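Local coordinates for cobalamin biosynthesis protein CobN (Mycobacterium tuberculosis, PDB 7C6O), which serves as the catalytic large subunit of cobaltochelatase, the enzyme that inserts cobalt into the corrin ring during cobalamin biosynthesis, at residues T47-L52 and W64-R69; P343-R348 and M571-G576; P616-E621 and N1125-A1130; I1054-K1059 and A1092-I1097. All blocks are in the same frame, centred on the assembly; numbering follows the deposited sequence.

Interaction 1 (T47-L52 and W64-R69); sequences TSDTDL and WANPSR
Thr-47 and Asn-66 bring the two backbones nearest each other, their CA atoms 5.0 Å apart, just where one segment leaves strand 42-46 and the other segment leaves strand 62-65. From there 47-52 turns into helix 49-58, with Ser-48 as N-cap, while 64-69 leaves the end of strand 62-65 into a turn; a second close approach puts Leu-52 opposite Trp-64, CA atoms 5.8 Å apart. The polar half of the contact is organised by the carboxylate of Asp-49. Arg-69 grips it end-on: NH1 lies 3.0 Å from OD2, in the guanidinium plane and on the syn lone pair, and NH2 reaches OD1 less directly. Asn-66 ND2 donates to the same OD1 over 2.9 Å, from the opposite face of the carboxylate, with amide and carboxylate planes 76° apart. Asn-66 is itself positioned by an Asx turn, its OD1 accepting from Ser-68 N (3.0 Å) and also from Ser-68 OG. A chi1 of -168° sends this amide across to the helix start. The apolar half is Leu-52, whose CD2 rests 3.7 Å from Trp-64 CB while CD1 meets the Ala-65 backbone. This is the first beta-alpha-beta unit of a parallel four-stranded sheet: strand 62-65 lies at its edge beside strand 42-46, and Leu-52 packs back onto Leu-44, with Leu-336 touching both Leu-52 and Trp-64.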
loop_
_atom_site.group_PDB
_atom_site.type_symbol
_atom_site.label_atom_id
_atom_site.label_comp_id
_atom_site.label_asym_id
_atom_site.label_seq_id
_atom_site.Cartn_x
_atom_site.Cartn_y
_atom_site.Cartn_z
ATOM N N THR A 47 -8.760 -40.793 0.374
ATOM C CA THR A 47 -8.028 -39.674 -0.197
ATOM C C THR A 47 -8.486 -38.336 0.360
ATOM O O THR A 47 -7.926 -37.301 -0.016
ATOM C CB THR A 47 -8.164 -39.678 -1.718
ATOM O OG1 THR A 47 -9.547 -39.776 -2.073
ATOM C CG2 THR A 47 -7.405 -40.857 -2.311
ATOM N N SER A 48 -9.487 -38.329 1.237
ATOM C CA SER A 48 -9.926 -37.125 1.930
ATOM C C SER A 48 -9.332 -37.144 3.331
ATOM O O SER A 48 -9.728 -37.963 4.168
ATOM C CB SER A 48 -11.449 -37.049 1.985
ATOM O OG SER A 48 -11.869 -36.045 2.894
ATOM N N ASP A 49 -8.381 -36.245 3.589
ATOM C CA ASP A 49 -7.785 -36.181 4.918
ATOM C C ASP A 49 -8.802 -35.791 5.983
ATOM O O ASP A 49 -8.598 -36.108 7.158
ATOM C CB ASP A 49 -6.608 -35.206 4.925
ATOM C CG ASP A 49 -5.402 -35.746 4.177
ATOM O OD1 ASP A 49 -5.228 -36.984 4.135
ATOM O OD2 ASP A 49 -4.627 -34.933 3.632
ATOM N N THR A 50 -9.890 -35.117 5.596
ATOM C CA THR A 50 -10.958 -34.835 6.550
ATOM C C THR A 50 -11.534 -36.126 7.122
ATOM O O THR A 50 -11.802 -36.212 8.326
ATOM C CB THR A 50 -12.049 -34.002 5.877
ATOM O OG1 THR A 50 -11.476 -32.789 5.373
ATOM C CG2 THR A 50 -13.153 -33.656 6.869
ATOM N N ASP A 51 -11.720 -37.144 6.273
ATOM C CA ASP A 51 -12.151 -38.458 6.751
ATOM C C ASP A 51 -11.200 -38.992 7.813
ATOM O O ASP A 51 -11.629 -39.459 8.875
ATOM C CB ASP A 51 -12.229 -39.450 5.588
ATOM C CG ASP A 51 -13.320 -39.115 4.592
ATOM O OD1 ASP A 51 -14.158 -38.237 4.881
ATOM O OD2 ASP A 51 -13.332 -39.741 3.509
ATOM N N LEU A 52 -9.895 -38.939 7.534
ATOM C CA LEU A 52 -8.915 -39.528 8.439
ATOM C C LEU A 52 -8.860 -38.774 9.762
ATOM O O LEU A 52 -8.706 -39.387 10.825
ATOM C CB LEU A 52 -7.540 -39.552 7.771
ATOM C CG LEU A 52 -7.518 -40.133 6.355
ATOM C CD1 LEU A 52 -6.096 -40.213 5.810
ATOM C CD2 LEU A 52 -8.192 -41.500 6.314
ATOM N N TRP A 64 -5.480 -45.294 9.880
ATOM C CA TRP A 64 -5.797 -44.446 8.740
ATOM C C TRP A 64 -4.563 -44.185 7.892
ATOM O O TRP A 64 -3.432 -44.173 8.387
ATOM C CB TRP A 64 -6.399 -43.111 9.183
ATOM C CG TRP A 64 -5.603 -42.425 10.239
ATOM C CD1 TRP A 64 -4.488 -41.659 10.058
ATOM C CD2 TRP A 64 -5.859 -42.439 11.647
ATOM N NE1 TRP A 64 -4.035 -41.196 11.269
ATOM C CE2 TRP A 64 -4.859 -41.660 12.260
ATOM C CE3 TRP A 64 -6.838 -43.034 12.448
ATOM C CZ2 TRP A 64 -4.807 -41.462 13.639
ATOM C CZ3 TRP A 64 -6.786 -42.836 13.817
ATOM C CH2 TRP A 64 -5.777 -42.056 14.398
ATOM N N ALA A 65 -4.807 -43.966 6.603
ATOM C CA ALA A 65 -3.766 -43.579 5.664
ATOM C C ALA A 65 -4.434 -43.024 4.417
ATOM O O ALA A 65 -5.551 -43.417 4.068
ATOM C CB ALA A 65 -2.854 -44.756 5.302
ATOM N N ASN A 66 -3.739 -42.102 3.757
ATOM C CA ASN A 66 -4.207 -41.554 2.494
ATOM C C ASN A 66 -3.598 -42.352 1.349
ATOM O O ASN A 66 -2.367 -42.405 1.235
ATOM C CB ASN A 66 -3.829 -40.088 2.374
ATOM C CG ASN A 66 -4.538 -39.394 1.229
ATOM O OD1 ASN A 66 -4.647 -39.937 0.130
ATOM N ND2 ASN A 66 -5.032 -38.187 1.486
ATOM N N PRO A 67 -4.406 -42.982 0.490
ATOM C CA PRO A 67 -3.836 -43.796 -0.598
ATOM C C PRO A 67 -2.911 -43.031 -1.528
ATOM O O PRO A 67 -2.063 -43.655 -2.178
ATOM C CB PRO A 67 -5.079 -44.303 -1.344
ATOM C CG PRO A 67 -6.176 -44.243 -0.340
ATOM C CD PRO A 67 -5.875 -43.059 0.529
ATOM N N SER A 68 -3.038 -41.707 -1.621
ATOM C CA SER A 68 -2.142 -40.933 -2.471
ATOM C C SER A 68 -0.768 -40.724 -1.846
ATOM O O SER A 68 0.128 -40.210 -2.523
ATOM C CB SER A 68 -2.767 -39.576 -2.806
ATOM O OG SER A 68 -2.822 -38.738 -1.665
ATOM N N ARG A 69 -0.582 -41.106 -0.583
ATOM C CA ARG A 69 0.697 -41.006 0.111
ATOM C C ARG A 69 1.078 -42.347 0.718
ATOM O O ARG A 69 1.561 -42.418 1.851
ATOM C CB ARG A 69 0.654 -39.937 1.202
ATOM C CG ARG A 69 0.095 -38.593 0.775
ATOM C CD ARG A 69 0.225 -37.581 1.906
ATOM N NE ARG A 69 -0.503 -37.990 3.105
ATOM C CZ ARG A 69 -1.646 -37.443 3.509
ATOM N NH1 ARG A 69 -2.191 -36.456 2.811
ATOM N NH2 ARG A 69 -2.241 -37.876 4.613
#

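Interaction 2 (P343-R348 and M571-G576)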
loop_
_atom_site.group_PDB
_atom_site.type_symbol
_atom_site.label_atom_id
_atom_site.label_comp_id
_atom_site.label_asym_id
_atom_site.label_seq_id
_atom_site.Cartn_x
_atom_site.Cartn_y
_atom_site.Cartn_z
ATOM N N PRO A 343 -2.211 -18.571 22.397
ATOM C CA PRO A 343 -3.135 -17.886 23.320
ATOM C C PRO A 343 -2.892 -16.390 23.428
ATOM O O PRO A 343 -3.851 -15.620 23.566
ATOM C CB PRO A 343 -2.882 -18.599 24.657
ATOM C CG PRO A 343 -2.289 -19.922 24.283
ATOM C CD PRO A 343 -1.473 -19.663 23.055
ATOM N N GLU A 344 -1.633 -15.955 23.373
ATOM C CA GLU A 344 -1.353 -14.525 23.450
ATOM C C GLU A 344 -1.898 -13.792 22.229
ATOM O O GLU A 344 -2.508 -12.724 22.362
ATOM C CB GLU A 344 0.151 -14.294 23.606
ATOM C CG GLU A 344 0.540 -12.849 23.891
ATOM C CD GLU A 344 0.622 -12.005 22.632
ATOM O OE1 GLU A 344 0.929 -12.564 21.556
ATOM O OE2 GLU A 344 0.371 -10.784 22.717
ATOM N N ARG A 345 -1.697 -14.351 21.032
ATOM C CA ARG A 345 -2.264 -13.737 19.836
ATOM C C ARG A 345 -3.784 -13.848 19.813
ATOM O O ARG A 345 -4.457 -12.977 19.250
ATOM C CB ARG A 345 -1.661 -14.365 18.580
ATOM C CG ARG A 345 -0.188 -14.032 18.339
ATOM C CD ARG A 345 0.012 -12.575 17.912
ATOM N NE ARG A 345 0.107 -11.664 19.053
ATOM C CZ ARG A 345 0.173 -10.340 18.950
ATOM N NH1 ARG A 345 0.149 -9.761 17.756
ATOM N NH2 ARG A 345 0.258 -9.591 20.042
ATOM N N CYS A 346 -4.339 -14.907 20.410
ATOM C CA CYS A 346 -5.786 -14.981 20.576
ATOM C C CYS A 346 -6.301 -13.791 21.373
ATOM O O CYS A 346 -7.365 -13.239 21.066
ATOM C CB CYS A 346 -6.178 -16.287 21.268
ATOM S SG CYS A 346 -6.143 -17.747 20.208
ATOM N N ALA A 347 -5.550 -13.375 22.395
ATOM C CA ALA A 347 -5.955 -12.230 23.202
ATOM C C ALA A 347 -5.948 -10.944 22.384
ATOM O O ALA A 347 -6.817 -10.082 22.565
ATOM C CB ALA A 347 -5.041 -12.100 24.421
ATOM N N ARG A 348 -4.977 -10.795 21.481
ATOM C CA ARG A 348 -4.934 -9.604 20.637
ATOM C C ARG A 348 -6.117 -9.571 19.678
ATOM O O ARG A 348 -6.762 -8.530 19.511
ATOM C CB ARG A 348 -3.613 -9.547 19.869
ATOM C CG ARG A 348 -3.544 -8.430 18.835
ATOM C CD ARG A 348 -3.419 -7.049 19.478
ATOM N NE ARG A 348 -2.121 -6.855 20.122
ATOM C CZ ARG A 348 -1.943 -6.716 21.433
ATOM N NH1 ARG A 348 -2.982 -6.735 22.257
ATOM N NH2 ARG A 348 -0.720 -6.549 21.922
ATOM N N MET A 571 1.326 -9.379 12.591
ATOM C CA MET A 571 2.162 -8.832 13.651
ATOM C C MET A 571 2.230 -9.775 14.848
ATOM O O MET A 571 1.262 -10.465 15.184
ATOM C CB MET A 571 1.636 -7.465 14.093
ATOM C CG MET A 571 1.291 -6.519 12.943
ATOM S SD MET A 571 2.553 -6.427 11.653
ATOM C CE MET A 571 3.903 -5.647 12.528
ATOM N N SER A 572 3.396 -9.798 15.487
ATOM C CA SER A 572 3.652 -10.580 16.688
ATOM C C SER A 572 3.712 -9.665 17.902
ATOM O O SER A 572 3.674 -8.435 17.793
ATOM C CB SER A 572 4.964 -11.364 16.566
ATOM O OG SER A 572 6.084 -10.503 16.676
ATOM N N ALA A 573 3.826 -10.289 19.078
ATOM C CA ALA A 573 3.952 -9.525 20.312
ATOM C C ALA A 573 5.286 -8.795 20.408
ATOM O O ALA A 573 5.407 -7.848 21.195
ATOM C CB ALA A 573 3.769 -10.445 21.521
ATOM N N SER A 574 6.289 -9.203 19.634
ATOM C CA SER A 574 7.575 -8.525 19.657
ATOM C C SER A 574 7.700 -7.466 18.571
ATOM O O SER A 574 8.766 -6.858 18.438
ATOM C CB SER A 574 8.716 -9.541 19.534
ATOM O OG SER A 574 8.728 -10.149 18.258
ATOM N N CYS A 575 6.639 -7.226 17.804
ATOM C CA CYS A 575 6.656 -6.231 16.740
ATOM C C CYS A 575 6.328 -4.856 17.308
ATOM O O CYS A 575 5.358 -4.701 18.058
ATOM C CB CYS A 575 5.662 -6.598 15.640
ATOM S SG CYS A 575 6.082 -8.087 14.717
ATOM N N GLY A 576 7.138 -3.865 16.940
ATOM C CA GLY A 576 6.971 -2.503 17.392
ATOM C C GLY A 576 5.561 -1.952 17.287
ATOM O O GLY A 576 5.015 -1.426 18.262
#
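Arg-345 meets Met-571, Ser-572 and Ala-573 with its whole guanidinium group, and this is the tight, buried part of the contact. NH1 donates to Met-571 O over 2.9 Å, a bent bond (133°) that arrives from above the carbonyl plane. One face of the group lies over the peptide link between Ser-572 and Ala-573, with Ala-573 N above its centre, 3.7 Å from CZ; the opposite face is backed by Arg-348 CB. Rotation is fixed from the side by Glu-344, whose OE1 accepts from Arg-345 NE (2.8 Å) and whose OE2 accepts from Arg-345 NH2 (2.9 Å), a side-on salt bridge inside one helical turn. Bends at chi2 and chi3 fold the arginine chain round to this neighbour. The partly exposed side is looser: Ala-573 CB merely rests against the Glu-344 carboxylate, 3.5 Å from OE1, without a polar link across. A second acid, Asp-578, also pairs with Arg-345 NH1, so the positive charge is probably well balanced despite burial. The worked example is a buried arginine joining the starts of two helices: the first turn of helix 343-361, and a type I beta turn from Ser-572 to Cys-575 that leads into helix 576-581, with Cys-575 as the N-cap of that helix.

Interaction 3 (P616-E621 and N1125-A1130); sequences PMARAE and NPRWMA
Asn-1125 reaches Ala-620 because its CG stands anti to its backbone N (chi1 -171°), which swings the amide out of the helix start toward the strand end; Arg-1127, kinked at chi3 (47°), brings its guanidinium alongside the same backbone. Asn-1125 ND2 donates to Ala-620 O over 3.1 Å in a nearly straight bond (172°), which lies in the amide plane but meets the carbonyl from above its own plane. The same nitrogen also donates to Ala-1121 O, so ND2 serves two backbone acceptors. On the other end of the amide, OD1 accepts from Arg-1127 N at 3.0 Å, and a water bridges OD1 and Ala-620 O, 2.9 Å from each. A second water links Arg-619 O (2.7 Å) to Arg-1127 NE (2.8 Å), in the plane of the guanidinium at its edge. There, too, Ala-618 CB approaches, 3.6 Å from NH2. Part of this junction is thus solvent-mediated, while its direct hydrogen bond is held by largely buried residues. Strand 617-619 pairs antiparallel with strand 696-698, and the arrangement exemplifies an asparagine N-cap: one side chain caps the N-terminal end of helix 1126-1132 through OD1 and ties it through ND2 to the backbone just after strand 617-619, some 500 residues earlier in the chain.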
loop_
_atom_site.group_PDB
_atom_site.type_symbol
_atom_site.label_atom_id
_atom_site.label_comp_id
_atom_site.label_asym_id
_atom_site.label_seq_id
_atom_site.Cartn_x
_atom_site.Cartn_y
_atom_site.Cartn_z
ATOM N N PRO A 616 -7.926 19.937 -4.858
ATOM C CA PRO A 616 -8.451 20.544 -6.083
ATOM C C PRO A 616 -7.329 20.736 -7.092
ATOM O O PRO A 616 -6.200 21.076 -6.732
ATOM C CB PRO A 616 -9.024 21.882 -5.600
ATOM C CG PRO A 616 -8.276 22.183 -4.348
ATOM C CD PRO A 616 -8.026 20.845 -3.703
ATOM N N MET A 617 -7.647 20.487 -8.363
ATOM C CA MET A 617 -6.688 20.543 -9.458
ATOM C C MET A 617 -7.131 21.567 -10.494
ATOM O O MET A 617 -8.326 21.816 -10.673
ATOM C CB MET A 617 -6.536 19.173 -10.137
ATOM C CG MET A 617 -6.196 18.033 -9.186
ATOM S SD MET A 617 -4.564 18.186 -8.431
ATOM C CE MET A 617 -3.503 17.989 -9.864
ATOM N N ALA A 618 -6.153 22.148 -11.188
ATOM C CA ALA A 618 -6.427 23.091 -12.265
ATOM C C ALA A 618 -5.217 23.152 -13.185
ATOM O O ALA A 618 -4.110 22.756 -12.810
ATOM C CB ALA A 618 -6.763 24.486 -11.726
ATOM N N ARG A 619 -5.443 23.655 -14.397
ATOM C CA ARG A 619 -4.359 23.787 -15.362
ATOM C C ARG A 619 -3.328 24.792 -14.861
ATOM O O ARG A 619 -3.671 25.794 -14.228
ATOM C CB ARG A 619 -4.915 24.220 -16.720
ATOM C CG ARG A 619 -4.296 23.498 -17.905
ATOM C CD ARG A 619 -5.209 23.559 -19.126
ATOM N NE ARG A 619 -5.231 24.881 -19.740
ATOM C CZ ARG A 619 -4.667 25.173 -20.908
ATOM N NH1 ARG A 619 -4.038 24.233 -21.600
ATOM N NH2 ARG A 619 -4.737 26.406 -21.389
ATOM N N ALA A 620 -2.051 24.515 -15.143
ATOM C CA ALA A 620 -0.983 25.373 -14.636
ATOM C C ALA A 620 -1.034 26.761 -15.264
ATOM O O ALA A 620 -0.780 27.763 -14.584
ATOM C CB ALA A 620 0.378 24.726 -14.887
ATOM N N GLU A 621 -1.353 26.835 -16.559
ATOM C CA GLU A 621 -1.411 28.080 -17.327
ATOM C C GLU A 621 -0.047 28.760 -17.410
ATOM O O GLU A 621 0.952 28.228 -16.913
ATOM C CB GLU A 621 -2.452 29.037 -16.734
ATOM C CG GLU A 621 -3.892 28.549 -16.851
ATOM C CD GLU A 621 -4.320 28.295 -18.290
ATOM O OE1 GLU A 621 -5.131 27.370 -18.514
ATOM O OE2 GLU A 621 -3.848 29.012 -19.198
ATOM N N ASN A 1125 4.982 28.997 -9.573
ATOM C CA ASN A 1125 3.777 29.397 -10.284
ATOM C C ASN A 1125 2.917 30.249 -9.361
ATOM O O ASN A 1125 2.490 29.759 -8.306
ATOM C CB ASN A 1125 3.013 28.158 -10.750
ATOM C CG ASN A 1125 1.867 28.487 -11.686
ATOM O OD1 ASN A 1125 1.261 29.553 -11.601
ATOM N ND2 ASN A 1125 1.562 27.561 -12.588
ATOM N N PRO A 1126 2.637 31.510 -9.702
ATOM C CA PRO A 1126 1.847 32.352 -8.787
ATOM C C PRO A 1126 0.478 31.779 -8.467
ATOM O O PRO A 1126 -0.054 32.052 -7.384
ATOM C CB PRO A 1126 1.747 33.691 -9.537
ATOM C CG PRO A 1126 2.036 33.363 -10.970
ATOM C CD PRO A 1126 3.012 32.224 -10.932
ATOM N N ARG A 1127 -0.102 30.978 -9.365
ATOM C CA ARG A 1127 -1.394 30.361 -9.076
ATOM C C ARG A 1127 -1.280 29.348 -7.943
ATOM O O ARG A 1127 -2.163 29.272 -7.081
ATOM C CB ARG A 1127 -1.958 29.697 -10.334
ATOM C CG ARG A 1127 -2.451 30.675 -11.391
ATOM C CD ARG A 1127 -3.013 29.939 -12.600
ATOM N NE ARG A 1127 -3.929 28.871 -12.208
ATOM C CZ ARG A 1127 -5.204 29.059 -11.879
ATOM N NH1 ARG A 1127 -5.724 30.279 -11.894
ATOM N NH2 ARG A 1127 -5.961 28.027 -11.534
ATOM N N TRP A 1128 -0.199 28.562 -7.928
ATOM C CA TRP A 1128 -0.017 27.590 -6.855
ATOM C C TRP A 1128 0.349 28.272 -5.544
ATOM O O TRP A 1128 -0.145 27.885 -4.479
ATOM C CB TRP A 1128 1.054 26.567 -7.231
ATOM C CG TRP A 1128 1.275 25.560 -6.144
ATOM C CD1 TRP A 1128 0.526 24.447 -5.893
ATOM C CD2 TRP A 1128 2.296 25.591 -5.141
ATOM N NE1 TRP A 1128 1.021 23.777 -4.802
ATOM C CE2 TRP A 1128 2.110 24.458 -4.322
ATOM C CE3 TRP A 1128 3.351 26.464 -4.858
ATOM C CZ2 TRP A 1128 2.942 24.174 -3.241
ATOM C CZ3 TRP A 1128 4.178 26.178 -3.785
ATOM C CH2 TRP A 1128 3.968 25.045 -2.989
ATOM N N MET A 1129 1.225 29.280 -5.595
ATOM C CA MET A 1129 1.589 29.985 -4.370
ATOM C C MET A 1129 0.377 30.672 -3.754
ATOM O O MET A 1129 0.191 30.636 -2.532
ATOM C CB MET A 1129 2.706 30.992 -4.646
ATOM C CG MET A 1129 4.018 30.348 -5.062
ATOM S SD MET A 1129 5.410 31.495 -5.088
ATOM C CE MET A 1129 5.517 31.924 -3.349
ATOM N N ALA A 1130 -0.467 31.290 -4.583
ATOM C CA ALA A 1130 -1.673 31.927 -4.063
ATOM C C ALA A 1130 -2.633 30.893 -3.487
ATOM O O ALA A 1130 -3.302 31.154 -2.479
ATOM C CB ALA A 1130 -2.350 32.745 -5.164
HETATM O O HOH W 1 -3.638 26.202 -11.525
HETATM O O HOH W 2 -0.013 30.513 -14.054
#

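Interaction 4 (I1054-K1059 and A1092-I1097)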
loop_
_atom_site.group_PDB
_atom_site.type_symbol
_atom_site.label_atom_id
_atom_site.label_comp_id
_atom_site.label_asym_id
_atom_site.label_seq_id
_atom_site.Cartn_x
_atom_site.Cartn_y
_atom_site.Cartn_z
ATOM N N ILE A 1054 25.358 0.844 -13.528
ATOM C CA ILE A 1054 24.137 1.565 -13.872
ATOM C C ILE A 1054 24.473 2.731 -14.788
ATOM O O ILE A 1054 25.232 3.636 -14.419
ATOM C CB ILE A 1054 23.414 2.040 -12.608
ATOM C CG1 ILE A 1054 22.906 0.840 -11.806
ATOM C CG2 ILE A 1054 22.266 2.979 -12.980
ATOM C CD1 ILE A 1054 22.273 1.219 -10.477
ATOM N N ALA A 1055 23.906 2.713 -15.994
ATOM C CA ALA A 1055 24.088 3.798 -16.948
ATOM C C ALA A 1055 22.980 4.838 -16.864
ATOM O O ALA A 1055 23.232 6.023 -17.122
ATOM C CB ALA A 1055 24.163 3.238 -18.373
ATOM N N VAL A 1056 21.763 4.420 -16.518
ATOM C CA VAL A 1056 20.622 5.316 -16.355
ATOM C C VAL A 1056 19.945 4.982 -15.036
ATOM O O VAL A 1056 19.524 3.838 -14.828
ATOM C CB VAL A 1056 19.599 5.184 -17.495
ATOM C CG1 VAL A 1056 18.740 6.435 -17.572
ATOM C CG2 VAL A 1056 20.270 4.888 -18.812
ATOM N N ALA A 1057 19.809 5.977 -14.164
ATOM C CA ALA A 1057 18.998 5.840 -12.960
ATOM C C ALA A 1057 17.610 6.397 -13.253
ATOM O O ALA A 1057 17.467 7.586 -13.556
ATOM C CB ALA A 1057 19.644 6.563 -11.779
ATOM N N ALA A 1058 16.593 5.545 -13.174
ATOM C CA ALA A 1058 15.254 5.910 -13.607
ATOM C C ALA A 1058 14.263 5.838 -12.453
ATOM O O ALA A 1058 14.375 4.993 -11.562
ATOM C CB ALA A 1058 14.778 5.006 -14.752
ATOM N N LYS A 1059 13.293 6.747 -12.485
ATOM C CA LYS A 1059 12.142 6.726 -11.595
ATOM C C LYS A 1059 10.934 7.176 -12.397
ATOM O O LYS A 1059 11.037 8.091 -13.216
ATOM C CB LYS A 1059 12.333 7.641 -10.376
ATOM C CG LYS A 1059 11.149 7.637 -9.413
ATOM C CD LYS A 1059 10.975 6.266 -8.778
ATOM C CE LYS A 1059 9.739 6.197 -7.888
ATOM N NZ LYS A 1059 8.461 6.048 -8.649
ATOM N N ALA A 1092 28.384 10.617 -12.237
ATOM C CA ALA A 1092 26.956 10.402 -12.090
ATOM C C ALA A 1092 26.413 9.683 -13.321
ATOM O O ALA A 1092 26.856 9.950 -14.444
ATOM C CB ALA A 1092 26.223 11.727 -11.893
ATOM N N PRO A 1093 25.476 8.758 -13.150
ATOM C CA PRO A 1093 24.799 8.181 -14.312
ATOM C C PRO A 1093 23.814 9.185 -14.883
ATOM O O PRO A 1093 23.525 10.224 -14.287
ATOM C CB PRO A 1093 24.083 6.962 -13.730
ATOM C CG PRO A 1093 23.761 7.385 -12.324
ATOM C CD PRO A 1093 24.907 8.270 -11.880
ATOM N N ALA A 1094 23.298 8.869 -16.065
ATOM C CA ALA A 1094 22.133 9.593 -16.548
ATOM C C ALA A 1094 20.976 9.373 -15.581
ATOM O O ALA A 1094 20.846 8.312 -14.964
ATOM C CB ALA A 1094 21.756 9.131 -17.956
ATOM N N ALA A 1095 20.147 10.399 -15.418
ATOM C CA ALA A 1095 19.006 10.338 -14.508
ATOM C C ALA A 1095 17.760 10.713 -15.296
ATOM O O ALA A 1095 17.612 11.866 -15.715
ATOM C CB ALA A 1095 19.203 11.263 -13.307
ATOM N N TYR A 1096 16.877 9.743 -15.512
ATOM C CA TYR A 1096 15.675 9.938 -16.308
ATOM C C TYR A 1096 14.430 9.815 -15.442
ATOM O O TYR A 1096 14.408 9.075 -14.454
ATOM C CB TYR A 1096 15.572 8.913 -17.443
ATOM C CG TYR A 1096 16.565 9.075 -18.571
ATOM C CD1 TYR A 1096 17.476 10.123 -18.590
ATOM C CD2 TYR A 1096 16.579 8.174 -19.630
ATOM C CE1 TYR A 1096 18.381 10.264 -19.630
ATOM C CE2 TYR A 1096 17.481 8.304 -20.671
ATOM C CZ TYR A 1096 18.377 9.350 -20.666
ATOM O OH TYR A 1096 19.271 9.476 -21.705
ATOM N N ILE A 1097 13.388 10.536 -15.844
ATOM C CA ILE A 1097 12.050 10.410 -15.279
ATOM C C ILE A 1097 11.154 9.812 -16.355
ATOM O O ILE A 1097 11.027 10.377 -17.448
ATOM C CB ILE A 1097 11.499 11.764 -14.804
ATOM C CG1 ILE A 1097 12.249 12.252 -13.562
ATOM C CG2 ILE A 1097 10.001 11.673 -14.540
ATOM C CD1 ILE A 1097 12.011 11.407 -12.334
#
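Tyr-1096 offers one face of its ring to Val-1056, whose CG1 sits 3.7 Å from the ring centroid and 21° off the normal, a CH-pi contact displaced toward the CG and CD2 side. A chi1 of -159° turns CG1 of Val-1056 away from the backbone N and over the ring; this methyl also approaches Ala-1094 CB at 4.1 Å. Val-1056, Ala-1058, Ala-1094 and Tyr-1096 share one face of the sheet, and the ring belongs to the strand residue two places beyond the one paired with Val-1056. Beneath this overlap two parallel strands run 21° apart, joined by a regular ladder. Its shortest rung is Ala-1057 N to Ala-1094 O, at 2.7 Å; Ala-1094 N donates to Ala-1055 O, Tyr-1096 N to Ala-1057 O, and Lys-1059 N to Tyr-1096 O. Ala-1057 O has a further donor in His-1078 NE2. At the start of the pair Pro-1093 CB packs against two successive carbonyl oxygens, Ile-1054 O and Ala-1055 O, 3.6 Å from each. The strands form a beta-alpha-beta crossover through helix 1072-1089, which packs on the Ala-1057 and Lys-1059 side, while helix 853-874 lies over Val-1056, Ala-1058 and Tyr-1096. Next in the sheet come strand 880-885 beside 1056-1061 and antiparallel strand 1107-1110 beside 1094-1099.

In the fold
From the N terminus, interaction 1 closes a short loop of 11 residues within the beta-alpha-beta unit that opens the small parallel sheet. Interaction 2 follows in series, its 222-residue loop joining the start of helix 343-361 to the turn before helix 576-581. Interaction 3 then spans 503 residues, tying the end of strand 617-619 to helix 1126-1132. Interaction 4 falls wholly within that span, closing the 32-residue crossover of the eight-stranded mixed sheet; none of the loops cross. Interactions 1 and 3 have centres about 68 Å apart, on opposite sides of the chain's centre, whereas the centres of interactions 3 and 4 are about 30 Å apart. The two short loops close beta-alpha-beta units, while the two long ones join parts far apart in sequence.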